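Local coordinates for fumarate reductase iron-sulfur subunit (Mycolicibacterium smegmatis, PDB 7D6V), which probably relays electrons from succinate oxidation through its three iron-sulfur clusters to a quinone, as the iron-sulfur subunit of a membrane-bound succinate dehydrogenase, at residues H216-I219 against T220-L224. Residues are numbered along the deposited sequence; the frame is centred on the assembly and turned at random.
Sequences HIKI and TDNAL. With F3S (Fe3-s4 cluster), chain G.
The first turn of helix 219-235 borders both the 4Fe-4S and the 3Fe-4S cluster, with Lys218 at the N-cap. Lys218 O accepts from Asn222 N at 2.9 Å. Ile219 O accepts from both Ala223 N (i+4) and Leu224 N (i+5); the second bond makes this turn pi-type. Leu224 N lies in the carbonyl plane at 3.1 Å from Ile219 O, whereas Ala223 N sits 45° out of that plane. The side chain of Asn222 crosses that of Lys218, and Asn222 ND2 meets Lys218 CB at 3.7 Å. The side chains of Ile219 and Leu224 lie side by side and point the same way, with Ile219 CG2 at 4.1 Å from Leu224 CD1. Ile219 also touches the 4Fe-4S cluster. Leu224 CD1 reaches S3 of the 3Fe-4S cluster at 3.4 Å. Thr220 turns OG1 anti to its carbonyl carbon (chi1 -47°), which brings OG1 to 3.7 Å from S4 of the 3Fe-4S cluster; Thr210 hydrogen-bonds the same hydroxyl. Asp221 forms a salt bridge with Lys207, Glu141 bonds both Lys218 N and Asn222 ND2, and Arg210 of the membrane anchor subunit bonds Asn222 OD1. Ala223 packs between helices 133-142 and 171-181, on Phe142 and Met175.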
ATOM      1  N   HIS B 216      -2.331  -9.334   1.799  1.00 12.33           N
ATOM      2  CA  HIS B 216      -3.202 -10.467   2.111  1.00 12.33           C
ATOM      3  C   HIS B 216      -4.549 -10.352   1.403  1.00 12.33           C
ATOM      4  O   HIS B 216      -5.596 -10.674   1.965  1.00 12.33           O
ATOM      5  CB  HIS B 216      -3.385 -10.620   3.620  1.00 12.33           C
ATOM      6  CG  HIS B 216      -2.099 -10.608   4.383  1.00 12.33           C
ATOM      7  ND1 HIS B 216      -1.135 -11.581   4.229  1.00 12.33           N
ATOM      8  CD2 HIS B 216      -1.609  -9.734   5.292  1.00 12.33           C
ATOM      9  CE1 HIS B 216      -0.111 -11.309   5.016  1.00 12.33           C
ATOM     10  NE2 HIS B 216      -0.372 -10.194   5.671  1.00 12.33           N
ATOM     11  N   ILE B 217      -4.518  -9.883   0.164  1.00 12.19           N
ATOM     12  CA  ILE B 217      -5.709  -9.862  -0.675  1.00 12.19           C
ATOM     13  C   ILE B 217      -5.950 -11.266  -1.214  1.00 12.19           C
ATOM     14  O   ILE B 217      -5.022 -11.930  -1.690  1.00 12.19           O
ATOM     15  CB  ILE B 217      -5.556  -8.846  -1.816  1.00 12.19           C
ATOM     16  CG1 ILE B 217      -5.156  -7.478  -1.262  1.00 12.19           C
ATOM     17  CG2 ILE B 217      -6.842  -8.746  -2.619  1.00 12.19           C
ATOM     18  CD1 ILE B 217      -4.806  -6.469  -2.323  1.00 12.19           C
ATOM     19  N   LYS B 218      -7.197 -11.726  -1.130  1.00 12.29           N
ATOM     20  CA  LYS B 218      -7.579 -13.044  -1.632  1.00 12.29           C
ATOM     21  C   LYS B 218      -7.761 -12.957  -3.147  1.00 12.29           C
ATOM     22  O   LYS B 218      -8.870 -12.981  -3.681  1.00 12.29           O
ATOM     23  CB  LYS B 218      -8.850 -13.526  -0.948  1.00 12.29           C
ATOM     24  CG  LYS B 218      -8.735 -13.688   0.552  1.00 12.29           C
ATOM     25  CD  LYS B 218      -7.823 -14.833   0.920  1.00 12.29           C
ATOM     26  CE  LYS B 218      -7.721 -14.972   2.424  1.00 12.29           C
ATOM     27  NZ  LYS B 218      -9.013 -15.418   3.013  1.00 12.29           N
ATOM     28  N   ILE B 219      -6.627 -12.855  -3.844  1.00 11.72           N
ATOM     29  CA  ILE B 219      -6.650 -12.540  -5.270  1.00 11.72           C
ATOM     30  C   ILE B 219      -7.379 -13.624  -6.054  1.00 11.72           C
ATOM     31  O   ILE B 219      -8.260 -13.336  -6.871  1.00 11.72           O
ATOM     32  CB  ILE B 219      -5.218 -12.330  -5.796  1.00 11.72           C
ATOM     33  CG1 ILE B 219      -4.486 -11.291  -4.947  1.00 11.72           C
ATOM     34  CG2 ILE B 219      -5.244 -11.922  -7.256  1.00 11.72           C
ATOM     35  CD1 ILE B 219      -3.023 -11.164  -5.265  1.00 11.72           C
ATOM     36  N   THR B 220      -7.028 -14.885  -5.817  1.00 12.10           N
ATOM     37  CA  THR B 220      -7.613 -15.966  -6.602  1.00 12.10           C
ATOM     38  C   THR B 220      -9.069 -16.207  -6.221  1.00 12.10           C
ATOM     39  O   THR B 220      -9.935 -16.331  -7.093  1.00 12.10           O
ATOM     40  CB  THR B 220      -6.792 -17.241  -6.429  1.00 12.10           C
ATOM     41  OG1 THR B 220      -5.404 -16.935  -6.592  1.00 12.10           O
ATOM     42  CG2 THR B 220      -7.191 -18.274  -7.461  1.00 12.10           C
ATOM     43  N   ASP B 221      -9.360 -16.267  -4.922  1.00 12.44           N
ATOM     44  CA  ASP B 221     -10.690 -16.669  -4.480  1.00 12.44           C
ATOM     45  C   ASP B 221     -11.719 -15.557  -4.643  1.00 12.44           C
ATOM     46  O   ASP B 221     -12.886 -15.833  -4.943  1.00 12.44           O
ATOM     47  CB  ASP B 221     -10.642 -17.132  -3.025  1.00 12.44           C
ATOM     48  CG  ASP B 221     -10.216 -18.579  -2.888  1.00 12.44           C
ATOM     49  OD1 ASP B 221      -9.880 -19.206  -3.913  1.00 12.44           O
ATOM     50  OD2 ASP B 221     -10.218 -19.094  -1.751  1.00 12.44           O
ATOM     51  N   ASN B 222     -11.322 -14.301  -4.448  1.00 11.72           N
ATOM     52  CA  ASN B 222     -12.272 -13.199  -4.464  1.00 11.72           C
ATOM     53  C   ASN B 222     -12.317 -12.447  -5.785  1.00 11.72           C
ATOM     54  O   ASN B 222     -13.304 -11.751  -6.044  1.00 11.72           O
ATOM     55  CB  ASN B 222     -11.952 -12.207  -3.339  1.00 11.72           C
ATOM     56  CG  ASN B 222     -12.430 -12.687  -1.987  1.00 11.72           C
ATOM     57  OD1 ASN B 222     -13.050 -13.739  -1.873  1.00 11.72           O
ATOM     58  ND2 ASN B 222     -12.136 -11.918  -0.952  1.00 11.72           N
ATOM     59  N   ALA B 223     -11.291 -12.562  -6.622  1.00 11.53           N
ATOM     60  CA  ALA B 223     -11.252 -11.831  -7.882  1.00 11.53           C
ATOM     61  C   ALA B 223     -11.205 -12.738  -9.100  1.00 11.53           C
ATOM     62  O   ALA B 223     -12.031 -12.590 -10.005  1.00 11.53           O
ATOM     63  CB  ALA B 223     -10.051 -10.874  -7.896  1.00 11.53           C
ATOM     64  N   LEU B 224     -10.267 -13.682  -9.150  1.00 11.24           N
ATOM     65  CA  LEU B 224     -10.016 -14.413 -10.387  1.00 11.24           C
ATOM     66  C   LEU B 224     -11.082 -15.468 -10.655  1.00 11.24           C
ATOM     67  O   LEU B 224     -11.598 -15.563 -11.771  1.00 11.24           O
ATOM     68  CB  LEU B 224      -8.633 -15.053 -10.339  1.00 11.24           C
ATOM     69  CG  LEU B 224      -7.498 -14.086 -10.024  1.00 11.24           C
ATOM     70  CD1 LEU B 224      -6.204 -14.838  -9.966  1.00 11.24           C
ATOM     71  CD2 LEU B 224      -7.433 -12.973 -11.052  1.00 11.24           C
TER
HETATM   72 FE1  F3S G 303      -0.935 -16.047 -11.100  1.00 15.13          FE
HETATM   73 FE3  F3S G 303      -2.734 -16.458  -9.147  1.00 15.13          FE
HETATM   74 FE4  F3S G 303      -3.432 -17.116 -11.659  1.00 15.13          FE
HETATM   75  S1  F3S G 303      -0.599 -17.092  -9.171  1.00 15.13           S
HETATM   76  S2  F3S G 303      -1.463 -17.729 -12.585  1.00 15.13           S
HETATM   77  S3  F3S G 303      -2.959 -14.983 -10.902  1.00 15.13           S
HETATM   78  S4  F3S G 303      -4.087 -18.176  -9.776  1.00 15.13           S